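Local coordinates for inner membrane protein (Salmonella typhimurium LT2, PDB 2QJV) that probably acts as a glucuronate isomerase, a nickel-binding member of the KduI/IolB family within the cupin clan, at residues L5-T10 against Q17-Q22; E40-P45 against L103-C108; C52-A57 against Y240-M245; A84-L89 against H141-D146. The protein carries 2 engineered substitutions. All coordinates share one frame; numbering follows the deposited sequence.

Interaction 1: L5-T10 against Q17-Q22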
loop_
_atom_site.group_PDB
_atom_site.type_symbol
_atom_site.label_atom_id
_atom_site.label_comp_id
_atom_site.label_asym_id
_atom_site.label_seq_id
_atom_site.Cartn_x
_atom_site.Cartn_y
_atom_site.Cartn_z
ATOM N N LEU A 5 9.668 -7.744 2.662
ATOM C CA LEU A 5 10.520 -8.824 3.123
ATOM C C LEU A 5 11.431 -9.411 2.056
ATOM O O LEU A 5 12.342 -10.116 2.377
ATOM C CB LEU A 5 9.629 -9.906 3.735
ATOM C CG LEU A 5 8.708 -9.459 4.882
ATOM C CD1 LEU A 5 7.928 -10.667 5.344
ATOM C CD2 LEU A 5 9.490 -8.826 6.026
ATOM N N LEU A 6 11.205 -9.038 0.802
ATOM C CA LEU A 6 11.980 -9.557 -0.323
ATOM C C LEU A 6 13.082 -8.582 -0.724
ATOM O O LEU A 6 12.847 -7.386 -0.895
ATOM C CB LEU A 6 11.040 -9.812 -1.520
ATOM C CG LEU A 6 11.598 -10.468 -2.803
ATOM C CD1 LEU A 6 12.107 -11.893 -2.527
ATOM C CD2 LEU A 6 10.516 -10.371 -3.868
ATOM N N SER A 7 14.281 -9.106 -0.885
ATOM C CA SER A 7 15.391 -8.330 -1.382
ATOM C C SER A 7 15.966 -9.014 -2.649
ATOM O O SER A 7 16.563 -10.049 -2.553
ATOM C CB SER A 7 16.418 -8.198 -0.286
ATOM O OG SER A 7 17.405 -7.284 -0.670
ATOM N N THR A 8 15.759 -8.440 -3.811
ATOM C CA THR A 8 16.235 -9.046 -5.076
ATOM C C THR A 8 17.705 -8.651 -5.253
ATOM O O THR A 8 18.118 -7.635 -4.688
ATOM C CB THR A 8 15.374 -8.598 -6.252
ATOM O OG1 THR A 8 15.513 -7.183 -6.439
ATOM C CG2 THR A 8 13.887 -8.937 -6.022
ATOM N N CYS A 9 18.479 -9.391 -6.039
ATOM C CA CYS A 9 19.896 -9.000 -6.245
ATOM C C CYS A 9 20.088 -7.592 -6.845
ATOM O O CYS A 9 19.378 -7.187 -7.784
ATOM C CB CYS A 9 20.672 -9.997 -7.112
ATOM S SG CYS A 9 21.302 -11.376 -6.194
ATOM N N THR A 10 21.040 -6.849 -6.275
ATOM C CA THR A 10 21.333 -5.476 -6.767
ATOM C C THR A 10 22.245 -5.409 -8.008
ATOM O O THR A 10 22.287 -4.360 -8.668
ATOM C CB THR A 10 21.962 -4.552 -5.611
ATOM O OG1 THR A 10 23.200 -5.123 -5.121
ATOM C CG2 THR A 10 20.980 -4.307 -4.432
ATOM N N GLN A 17 24.186 -9.478 -2.752
ATOM C CA GLN A 17 23.254 -9.436 -1.609
ATOM C C GLN A 17 23.933 -8.828 -0.383
ATOM O O GLN A 17 25.022 -9.228 -0.032
ATOM C CB GLN A 17 22.688 -10.823 -1.230
ATOM C CG GLN A 17 21.579 -11.341 -2.223
ATOM C CD GLN A 17 20.273 -10.588 -2.166
ATOM O OE1 GLN A 17 20.105 -9.665 -1.352
ATOM N NE2 GLN A 17 19.340 -10.948 -3.054
ATOM N N HIS A 18 23.280 -7.840 0.215
ATOM C CA HIS A 18 23.773 -7.172 1.428
ATOM C C HIS A 18 22.594 -6.912 2.371
ATOM O O HIS A 18 21.867 -5.918 2.231
ATOM C CB HIS A 18 24.556 -5.856 1.160
ATOM C CG HIS A 18 24.977 -5.180 2.431
ATOM N ND1 HIS A 18 25.910 -5.731 3.284
ATOM C CD2 HIS A 18 24.526 -4.052 3.041
ATOM C CE1 HIS A 18 26.022 -4.968 4.361
ATOM N NE2 HIS A 18 25.206 -3.934 4.230
ATOM N N ILE A 19 22.441 -7.819 3.334
ATOM C CA ILE A 19 21.381 -7.749 4.328
ATOM C C ILE A 19 22.038 -7.532 5.679
ATOM O O ILE A 19 22.866 -8.333 6.114
ATOM C CB ILE A 19 20.498 -9.043 4.359
ATOM C CG1 ILE A 19 20.056 -9.453 2.940
ATOM C CG2 ILE A 19 19.290 -8.853 5.324
ATOM C CD1 ILE A 19 19.290 -8.346 2.171
ATOM N N SER A 20 21.680 -6.436 6.342
ATOM C CA SER A 20 22.272 -6.080 7.631
ATOM C C SER A 20 21.172 -5.865 8.641
ATOM O O SER A 20 20.021 -5.579 8.261
ATOM C CB SER A 20 23.114 -4.804 7.486
ATOM O OG SER A 20 22.344 -3.654 7.194
ATOM N N PRO A 21 21.507 -5.986 9.935
ATOM C CA PRO A 21 20.497 -5.619 10.928
ATOM C C PRO A 21 19.906 -4.212 10.687
ATOM O O PRO A 21 18.694 -4.006 10.818
ATOM C CB PRO A 21 21.263 -5.734 12.252
ATOM C CG PRO A 21 22.312 -6.745 11.990
ATOM C CD PRO A 21 22.733 -6.514 10.568
ATOM N N GLN A 22 20.743 -3.268 10.250
ATOM C CA GLN A 22 20.317 -1.899 10.001
ATOM C C GLN A 22 19.312 -1.775 8.842
ATOM O O GLN A 22 18.317 -1.048 8.967
ATOM C CB GLN A 22 21.537 -0.998 9.759
ATOM C CG GLN A 22 22.456 -0.887 10.961
ATOM C CD GLN A 22 23.650 -1.832 10.950
ATOM O OE1 GLN A 22 23.627 -2.938 10.439
ATOM N NE2 GLN A 22 24.756 -1.324 11.482
HETATM O O HOH W 1 19.409 -7.287 -2.113
#
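A side-chain amide to backbone contact, in which Q17 holds S7 O directly and T8 O through a water, ties the N-terminal loop 5-10 to strand 16-19, an outermost strand of the six-stranded antiparallel sheet of this cupin-clan chain. Q17 NE2 donates to S7 O over 3.0 Å with an N-H...O angle of 157°. S7 O lies near the plane of the Q17 amide, whereas NE2 stands above the plane of the S7 carbonyl. CG of Q17 lies beside the backbone N (chi1 -76°) and the chain bends at chi2 (-70°), which brings the amide to the loop. Glutamine suits the place because it offers donor and acceptor together. NE2 also donates to R219 O, so two carbonyls hold the amide and fix which way round it lies. T8 OG1 is hydrogen-bonded to D207 OD2 of the second subunit, placing this contact next to a subunit interface. I19 CD1 lies against the S7 side chain, 3.8 Å from S7 CB, although I19 has a second conformer and this touch is less certain. S7 has a small hydroxyl that fits beside the glutamine. One water links the three groups: it accepts from S7 OG and donates to T8 O at 2.9 Å and to Q17 OE1 at 2.6 Å.

Interaction 2: E40-P45 against L103-C108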
loop_
_atom_site.group_PDB
_atom_site.type_symbol
_atom_site.label_atom_id
_atom_site.label_comp_id
_atom_site.label_asym_id
_atom_site.label_seq_id
_atom_site.Cartn_x
_atom_site.Cartn_y
_atom_site.Cartn_z
ATOM N N GLU A 40 39.949 -12.889 -8.091
ATOM C CA GLU A 40 39.499 -11.755 -7.284
ATOM C C GLU A 40 39.502 -12.144 -5.813
ATOM O O GLU A 40 39.438 -13.332 -5.465
ATOM C CB GLU A 40 38.096 -11.268 -7.694
ATOM C CG GLU A 40 38.081 -10.699 -9.103
ATOM C CD GLU A 40 36.722 -10.188 -9.591
ATOM O OE1 GLU A 40 35.664 -10.510 -9.009
ATOM O OE2 GLU A 40 36.732 -9.460 -10.615
ATOM N N SER A 41 39.592 -11.132 -4.953
ATOM C CA SER A 41 39.591 -11.316 -3.507
ATOM C C SER A 41 38.748 -10.276 -2.797
ATOM O O SER A 41 38.417 -9.236 -3.361
ATOM C CB SER A 41 41.014 -11.197 -2.932
ATOM O OG SER A 41 41.925 -12.112 -3.519
ATOM N N ILE A 42 38.386 -10.591 -1.560
ATOM C CA ILE A 42 37.756 -9.653 -0.661
ATOM C C ILE A 42 38.436 -9.827 0.719
ATOM O O ILE A 42 39.004 -10.881 1.020
ATOM C CB ILE A 42 36.214 -9.799 -0.526
ATOM C CG1 ILE A 42 35.800 -11.164 0.048
ATOM C CG2 ILE A 42 35.521 -9.494 -1.897
ATOM C CD1 ILE A 42 34.332 -11.236 0.413
ATOM N N THR A 43 38.395 -8.772 1.522
ATOM C CA THR A 43 38.923 -8.794 2.892
ATOM C C THR A 43 37.769 -8.509 3.850
ATOM O O THR A 43 37.056 -7.521 3.691
ATOM C CB THR A 43 40.078 -7.792 3.088
ATOM O OG1 THR A 43 41.190 -8.175 2.254
ATOM C CG2 THR A 43 40.525 -7.738 4.556
ATOM N N LEU A 44 37.573 -9.396 4.816
ATOM C CA LEU A 44 36.542 -9.251 5.839
ATOM C C LEU A 44 37.188 -8.614 7.055
ATOM O O LEU A 44 38.281 -9.003 7.458
ATOM C CB LEU A 44 35.908 -10.597 6.152
ATOM C CG LEU A 44 35.285 -11.267 4.912
ATOM C CD1 LEU A 44 34.866 -12.653 5.256
ATOM C CD2 LEU A 44 34.118 -10.445 4.346
ATOM N N PRO A 45 36.515 -7.618 7.661
ATOM C CA PRO A 45 37.186 -6.889 8.711
ATOM C C PRO A 45 37.209 -7.553 10.076
ATOM O O PRO A 45 36.403 -8.445 10.373
ATOM C CB PRO A 45 36.334 -5.603 8.816
ATOM C CG PRO A 45 34.928 -6.055 8.492
ATOM C CD PRO A 45 35.137 -7.122 7.417
ATOM N N LEU A 103 33.491 -17.881 -7.990
ATOM C CA LEU A 103 33.011 -18.179 -6.666
ATOM C C LEU A 103 31.735 -17.454 -6.258
ATOM O O LEU A 103 31.582 -16.227 -6.450
ATOM C CB LEU A 103 34.126 -17.795 -5.667
ATOM C CG LEU A 103 33.904 -18.035 -4.159
ATOM C CD1 LEU A 103 33.898 -19.543 -3.767
ATOM C CD2 LEU A 103 34.910 -17.232 -3.349
ATOM N N GLU A 104 30.823 -18.218 -5.681
ATOM C CA GLU A 104 29.609 -17.696 -5.048
ATOM C C GLU A 104 29.797 -17.916 -3.567
ATOM O O GLU A 104 29.737 -19.048 -3.072
ATOM C CB GLU A 104 28.342 -18.381 -5.530
ATOM C CG GLU A 104 27.023 -17.805 -5.028
ATOM C CD GLU A 104 25.848 -18.685 -5.513
ATOM O OE1 GLU A 104 26.093 -19.670 -6.289
ATOM O OE2 GLU A 104 24.712 -18.427 -5.091
ATOM N N LEU A 105 30.082 -16.815 -2.868
ATOM C CA LEU A 105 30.394 -16.847 -1.440
ATOM C C LEU A 105 29.331 -16.197 -0.593
ATOM O O LEU A 105 28.993 -15.029 -0.818
ATOM C CB LEU A 105 31.741 -16.135 -1.163
ATOM C CG LEU A 105 32.242 -16.040 0.294
ATOM C CD1 LEU A 105 32.769 -17.388 0.811
ATOM C CD2 LEU A 105 33.298 -14.916 0.361
ATOM N N ALA A 106 28.859 -16.933 0.418
ATOM C CA ALA A 106 27.907 -16.414 1.411
ATOM C C ALA A 106 28.685 -16.087 2.688
ATOM O O ALA A 106 29.527 -16.881 3.141
ATOM C CB ALA A 106 26.738 -17.390 1.682
ATOM N N VAL A 107 28.489 -14.871 3.200
ATOM C CA VAL A 107 29.080 -14.425 4.482
ATOM C C VAL A 107 27.896 -14.241 5.458
ATOM O O VAL A 107 27.083 -13.297 5.351
ATOM C CB VAL A 107 29.970 -13.176 4.351
ATOM C CG1 VAL A 107 30.653 -12.841 5.702
ATOM C CG2 VAL A 107 31.046 -13.366 3.225
ATOM N N CYS A 108 27.785 -15.177 6.393
ATOM C CA CYS A 108 26.722 -15.183 7.403
ATOM C C CYS A 108 27.280 -14.523 8.646
ATOM O O CYS A 108 28.353 -14.921 9.099
ATOM C CB CYS A 108 26.267 -16.621 7.721
ATOM S SG CYS A 108 25.952 -17.662 6.278
#
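I42 faces L105 and L44 faces V107 across backbones that run in the same direction but stay 10.3 Å and 9.2 Å apart at their CA atoms, too far for strand pairing, so the extended segment 40-45 lies over one face of strand 104-111. The meeting is made by side chains alone. I42 sends CD1 onto the end of L105, where I42 CD1 and L105 CD2 stand 3.8 Å apart, and the two side chains cross obliquely. The isoleucine takes a less common first torsion, chi1 62°, with CG1 between the backbone N and the carbonyl carbon. The chain then runs on extended, which carries CD1 toward the strand. L105 meets it with CG anti to its backbone N. The second pair is looser: L44 CD1 is 4.2 Å from V107 CG1. In the two-sheet cupin fold, segment 40-45 covers the face of strand 104-111 turned away from the second sheet. Branched or leucine side chains suit the place because they are long or branched enough to meet across the CA separation, and need no polar partner. W34 helps to join the pairs, touching both I42 and V107, while L44 also meets L53. Segment 40-45 has backbone partners of its own in A95, V97 and A99. The other face of strand 104-111 is mixed: E104 forms a salt bridge with R191 and a hydrogen bond with Y189 OH, while A106 and C108 pack on L242 and V244.

Interaction 3: C52-A57 against Y240-M245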
loop_
_atom_site.group_PDB
_atom_site.type_symbol
_atom_site.label_atom_id
_atom_site.label_comp_id
_atom_site.label_asym_id
_atom_site.label_seq_id
_atom_site.Cartn_x
_atom_site.Cartn_y
_atom_site.Cartn_z
ATOM N N CYS A 52 30.379 -17.031 9.333
ATOM C CA CYS A 52 30.425 -18.344 8.737
ATOM C C CYS A 52 30.419 -18.087 7.215
ATOM O O CYS A 52 29.472 -17.570 6.645
ATOM C CB CYS A 52 29.264 -19.255 9.176
ATOM S SG CYS A 52 29.379 -20.943 8.513
ATOM N N LEU A 53 31.560 -18.377 6.613
ATOM C CA LEU A 53 31.808 -18.225 5.192
ATOM C C LEU A 53 31.362 -19.501 4.561
ATOM O O LEU A 53 31.966 -20.548 4.817
ATOM C CB LEU A 53 33.291 -18.039 4.920
ATOM C CG LEU A 53 33.948 -16.653 5.099
ATOM C CD1 LEU A 53 33.379 -15.903 6.269
ATOM C CD2 LEU A 53 35.475 -16.820 5.182
ATOM N N VAL A 54 30.314 -19.446 3.768
ATOM C CA VAL A 54 29.777 -20.631 3.096
ATOM C C VAL A 54 30.117 -20.541 1.601
ATOM O O VAL A 54 29.805 -19.537 0.932
ATOM C CB VAL A 54 28.273 -20.813 3.311
ATOM C CG1 VAL A 54 27.770 -22.085 2.535
ATOM C CG2 VAL A 54 27.920 -20.881 4.828
ATOM N N LEU A 55 30.828 -21.569 1.106
ATOM C CA LEU A 55 31.146 -21.679 -0.335
ATOM C C LEU A 55 29.943 -22.348 -1.007
ATOM O O LEU A 55 29.764 -23.579 -0.965
ATOM C CB LEU A 55 32.470 -22.423 -0.593
ATOM C CG LEU A 55 33.810 -21.716 -0.260
ATOM C CD1 LEU A 55 33.962 -21.309 1.205
ATOM C CD2 LEU A 55 35.028 -22.596 -0.671
ATOM N N VAL A 56 29.067 -21.504 -1.535
ATOM C CA VAL A 56 27.822 -21.954 -2.168
ATOM C C VAL A 56 28.145 -22.721 -3.484
ATOM O O VAL A 56 27.531 -23.736 -3.817
ATOM C CB VAL A 56 26.789 -20.785 -2.418
ATOM C CG1 VAL A 56 25.509 -21.373 -3.093
ATOM C CG2 VAL A 56 26.463 -19.936 -1.123
ATOM N N ALA A 57 29.133 -22.210 -4.201
ATOM C CA ALA A 57 29.622 -22.773 -5.452
ATOM C C ALA A 57 31.037 -22.237 -5.730
ATOM O O ALA A 57 31.330 -21.043 -5.546
ATOM C CB ALA A 57 28.687 -22.446 -6.592
ATOM N N TYR A 240 16.544 -24.590 -3.710
ATOM C CA TYR A 240 17.561 -24.654 -2.721
ATOM C C TYR A 240 17.477 -23.340 -1.949
ATOM O O TYR A 240 17.171 -22.292 -2.529
ATOM C CB TYR A 240 18.953 -24.806 -3.372
ATOM C CG TYR A 240 20.125 -24.415 -2.501
ATOM C CD1 TYR A 240 20.514 -23.067 -2.407
ATOM C CD2 TYR A 240 20.835 -25.351 -1.761
ATOM C CE1 TYR A 240 21.552 -22.666 -1.596
ATOM C CE2 TYR A 240 21.925 -24.967 -0.977
ATOM C CZ TYR A 240 22.280 -23.615 -0.895
ATOM O OH TYR A 240 23.339 -23.168 -0.129
ATOM N N TYR A 241 17.705 -23.399 -0.644
ATOM C CA TYR A 241 17.954 -22.180 0.126
ATOM C C TYR A 241 18.942 -22.383 1.260
ATOM O O TYR A 241 19.033 -23.462 1.849
ATOM C CB TYR A 241 16.663 -21.488 0.640
ATOM C CG TYR A 241 15.677 -22.370 1.378
ATOM C CD1 TYR A 241 15.883 -22.726 2.724
ATOM C CD2 TYR A 241 14.518 -22.823 0.741
ATOM C CE1 TYR A 241 14.981 -23.511 3.397
ATOM C CE2 TYR A 241 13.612 -23.612 1.403
ATOM C CZ TYR A 241 13.842 -23.955 2.746
ATOM O OH TYR A 241 12.922 -24.719 3.423
ATOM N N LEU A 242 19.734 -21.327 1.490
ATOM C CA LEU A 242 20.682 -21.226 2.573
ATOM C C LEU A 242 20.082 -20.272 3.590
ATOM O O LEU A 242 19.703 -19.138 3.236
ATOM C CB LEU A 242 22.042 -20.734 2.084
ATOM C CG LEU A 242 23.158 -20.479 3.078
ATOM C CD1 LEU A 242 23.628 -21.778 3.786
ATOM C CD2 LEU A 242 24.336 -19.787 2.340
ATOM N N ASN A 243 19.934 -20.751 4.819
ATOM C CA ASN A 243 19.360 -19.985 5.941
ATOM C C ASN A 243 20.377 -19.631 6.986
ATOM O O ASN A 243 21.279 -20.423 7.301
ATOM C CB ASN A 243 18.259 -20.760 6.720
ATOM C CG ASN A 243 17.065 -21.211 5.874
ATOM O OD1 ASN A 243 16.668 -22.379 5.941
ATOM N ND2 ASN A 243 16.509 -20.336 5.114
ATOM N N VAL A 244 20.231 -18.421 7.518
ATOM C CA VAL A 244 21.004 -17.916 8.652
ATOM C C VAL A 244 19.975 -17.527 9.743
ATOM O O VAL A 244 18.939 -16.882 9.454
ATOM C CB VAL A 244 21.952 -16.713 8.315
ATOM C CG1 VAL A 244 22.788 -16.269 9.539
ATOM C CG2 VAL A 244 22.861 -17.063 7.097
HETATM N N MSE A 245 20.256 -17.944 10.972
HETATM C CA MSE A 245 19.496 -17.550 12.142
HETATM C C MSE A 245 20.392 -17.101 13.274
HETATM O O MSE A 245 21.528 -17.548 13.401
HETATM C CB MSE A 245 18.614 -18.689 12.677
HETATM C CG MSE A 245 17.432 -19.038 11.802
HETATM SE SE MSE A 245 16.432 -20.498 12.656
HETATM C CE MSE A 245 17.691 -21.826 12.463
#
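L242 points its side chain at V54 and V56 from the facing sheet, and one of its methyls carries most of the contact. V54 and L242 reach toward each other tip to tip, with V54 CG1 4.1 Å from L242 CD2. V56 comes to the same CD2 at a slant, its CG2 also 4.1 Å away, so the leucine end is shared by two valines. The other branch of V56 goes elsewhere: V56 CG1 lies obliquely by the ring of Y240, 4.1 Å from OH and 4.4 Å from CE1. With chi1 180°, CG1 is anti to the backbone N and turned to Y240, which leaves CG2 for L242. Beta-branched valine suits V54 in its extended strand, while V56 offers two methyls at the corner; leucine is long enough to span the CA separation of 8.6 Å between V56 and L242. Y240 is both apolar and polar here, lending its ring carbons to V56 while its hydroxyl bonds to E157. V56 and A57 both face E104 in a classic beta bulge, which coincides with the corner where the chain turns. The contact thus packs strand 49-55 of the six-stranded sheet against strand 238-246 of the five-stranded sheet, as expected for facing sheets in a cupin fold. Strand 154-160 borders it through V155 and E157, both touching L242, and strand 104-111 lies beside strand 49-55.

Interaction 4: A84-L89 against H141-D146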
loop_
_atom_site.group_PDB
_atom_site.type_symbol
_atom_site.label_atom_id
_atom_site.label_comp_id
_atom_site.label_asym_id
_atom_site.label_seq_id
_atom_site.Cartn_x
_atom_site.Cartn_y
_atom_site.Cartn_z
ATOM N N ALA A 84 28.348 -28.176 1.382
ATOM C CA ALA A 84 29.277 -27.072 1.184
ATOM C C ALA A 84 30.471 -27.199 2.145
ATOM O O ALA A 84 30.402 -27.890 3.185
ATOM C CB ALA A 84 28.582 -25.754 1.429
ATOM N N TYR A 85 31.578 -26.588 1.725
ATOM C CA TYR A 85 32.662 -26.246 2.613
ATOM C C TYR A 85 32.333 -24.855 3.188
ATOM O O TYR A 85 31.832 -23.973 2.476
ATOM C CB TYR A 85 34.022 -26.170 1.913
ATOM C CG TYR A 85 34.635 -27.501 1.604
ATOM C CD1 TYR A 85 34.123 -28.313 0.586
ATOM C CD2 TYR A 85 35.762 -27.939 2.293
ATOM C CE1 TYR A 85 34.721 -29.548 0.287
ATOM C CE2 TYR A 85 36.370 -29.141 1.992
ATOM C CZ TYR A 85 35.845 -29.946 0.992
ATOM O OH TYR A 85 36.444 -31.159 0.746
ATOM N N SER A 86 32.658 -24.670 4.466
ATOM C CA SER A 86 32.475 -23.414 5.160
ATOM C C SER A 86 33.656 -23.172 6.099
ATOM O O SER A 86 34.379 -24.100 6.477
ATOM C CB SER A 86 31.166 -23.402 5.984
ATOM O OG SER A 86 30.080 -23.796 5.165
ATOM N N VAL A 87 33.859 -21.908 6.461
ATOM C CA VAL A 87 34.873 -21.527 7.449
ATOM C C VAL A 87 34.224 -20.653 8.521
ATOM O O VAL A 87 33.576 -19.637 8.196
ATOM C CB VAL A 87 36.074 -20.780 6.847
ATOM C CG1 VAL A 87 37.034 -20.326 8.002
ATOM C CG2 VAL A 87 36.747 -21.659 5.800
ATOM N N TYR A 88 34.349 -21.100 9.776
ATOM C CA TYR A 88 33.899 -20.332 10.926
ATOM C C TYR A 88 34.992 -19.327 11.337
ATOM O O TYR A 88 36.151 -19.709 11.521
ATOM C CB TYR A 88 33.502 -21.234 12.129
ATOM C CG TYR A 88 33.249 -20.387 13.358
ATOM C CD1 TYR A 88 32.031 -19.723 13.541
ATOM C CD2 TYR A 88 34.263 -20.155 14.302
ATOM C CE1 TYR A 88 31.835 -18.906 14.642
ATOM C CE2 TYR A 88 34.063 -19.332 15.403
ATOM C CZ TYR A 88 32.854 -18.712 15.558
ATOM O OH TYR A 88 32.664 -17.888 16.640
ATOM N N LEU A 89 34.608 -18.052 11.489
ATOM C CA LEU A 89 35.502 -17.001 11.938
ATOM C C LEU A 89 34.941 -16.367 13.205
ATOM O O LEU A 89 33.827 -15.871 13.181
ATOM C CB LEU A 89 35.686 -15.887 10.890
ATOM C CG LEU A 89 36.149 -16.189 9.488
ATOM C CD1 LEU A 89 36.140 -14.889 8.650
ATOM C CD2 LEU A 89 37.538 -16.883 9.563
ATOM N N HIS A 141 21.215 -30.061 5.082
ATOM C CA HIS A 141 22.628 -29.994 5.457
ATOM C C HIS A 141 22.803 -29.009 6.604
ATOM O O HIS A 141 22.705 -27.769 6.435
ATOM C CB HIS A 141 23.530 -29.561 4.296
ATOM C CG HIS A 141 23.564 -30.510 3.127
ATOM N ND1 HIS A 141 23.951 -30.099 1.869
ATOM C CD2 HIS A 141 23.245 -31.824 3.012
ATOM C CE1 HIS A 141 23.905 -31.130 1.041
ATOM N NE2 HIS A 141 23.466 -32.190 1.705
ATOM N N ASN A 142 23.037 -29.556 7.801
ATOM C CA ASN A 142 23.276 -28.739 9.005
ATOM C C ASN A 142 24.731 -28.291 9.075
ATOM O O ASN A 142 25.601 -28.979 9.641
ATOM C CB ASN A 142 22.835 -29.506 10.267
ATOM C CG ASN A 142 21.323 -29.719 10.309
ATOM O OD1 ASN A 142 20.828 -30.860 10.282
ATOM N ND2 ASN A 142 20.584 -28.622 10.330
ATOM N N ILE A 143 24.983 -27.153 8.432
ATOM C CA ILE A 143 26.312 -26.538 8.377
ATOM C C ILE A 143 26.786 -26.086 9.782
ATOM O O ILE A 143 27.891 -26.397 10.192
ATOM C CB ILE A 143 26.368 -25.364 7.366
ATOM C CG1 ILE A 143 26.172 -25.894 5.933
ATOM C CG2 ILE A 143 27.708 -24.554 7.532
ATOM C CD1 ILE A 143 25.896 -24.828 4.894
ATOM N N LEU A 144 25.926 -25.394 10.510
ATOM C CA LEU A 144 26.256 -24.862 11.804
ATOM C C LEU A 144 25.035 -24.906 12.727
ATOM O O LEU A 144 24.340 -23.903 12.913
ATOM C CB LEU A 144 26.851 -23.452 11.675
ATOM C CG LEU A 144 27.470 -22.823 12.946
ATOM C CD1 LEU A 144 28.357 -23.817 13.726
ATOM C CD2 LEU A 144 28.212 -21.543 12.545
ATOM N N PRO A 145 24.723 -26.102 13.243
ATOM C CA PRO A 145 23.562 -26.266 14.126
ATOM C C PRO A 145 23.830 -25.853 15.572
ATOM O O PRO A 145 24.979 -25.609 15.938
ATOM C CB PRO A 145 23.306 -27.759 14.081
ATOM C CG PRO A 145 24.667 -28.367 13.811
ATOM C CD PRO A 145 25.434 -27.374 13.029
ATOM N N ASP A 146 22.784 -25.859 16.399
ATOM C CA ASP A 146 22.932 -25.470 17.817
ATOM C C ASP A 146 23.687 -26.493 18.684
ATOM O O ASP A 146 24.052 -26.168 19.798
ATOM C CB ASP A 146 21.584 -25.055 18.458
ATOM C CG ASP A 146 20.558 -26.191 18.631
ATOM O OD1 ASP A 146 20.853 -27.401 18.444
ATOM O OD2 ASP A 146 19.407 -25.812 19.014
#
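S86 and I143 make the close part of this contact, in which strand 86-89 faces the corner that follows strand 138-142. S86 OG lies only 3.4 Å from I143 CG2, and their CA atoms are 7.6 Å apart, a short span that suits a small serine. The serine's chi1 of -51° sets OG anti to the carbonyl carbon, and CG2 of I143, anti to its backbone N, is the branch that meets it, leaving CG1 and CD1 to run toward A84. There I143 CD1 comes within 4.5 Å of A84 CB, a loose touch. Looser too is the second half, where Y88 CD1 meets L144 CD2 at 4.3 Å, the methyl approaching the ring obliquely. Beyond L144 the chain leaves the contact through P145 and D146, which are partly exposed to solvent, whereas all five touching residues are buried. The corner itself is shaped by an inverse gamma turn centred on N142, with a weak bond from I143 N to H141 O, and by a classic beta bulge in which I143 and L144 both face V155. At this corner I143 and L144, though consecutive, both turn toward segment 84-89. Y88 OH finds its polar partner in E50, and H141 ND1 in E157, so those polar groups are engaged away from the contact. What remains between the segments is methyl, ring carbon and one hydroxyl lying against a methyl, implying that hydrophobic burial and shape fit, rather than directed bonds, hold the two segments together.

How the interactions relate
Interactions 2, 3 and 4 are continuous: A106 O lies 2.8 Å from V54 N, probably a hydrogen bond, and L53 O lies 2.9 Å from V87 N, so strands 104-111, 49-55 and 86-89 sit side by side in one sheet. Interaction 4 is centred 8 Å from interaction 3 and nested within the chain loop that interaction 3 closes. Interaction 1 stands apart, its nearest atoms about 7 Å from interaction 2. Nickel is bound at H91 and H92, just beyond segment 84-89, and at H171, H173, E186 and H229. N243 and M245 touch E186; the side chains of Y88 and L242 are about 11 Å and 13 Å from a nickel ion.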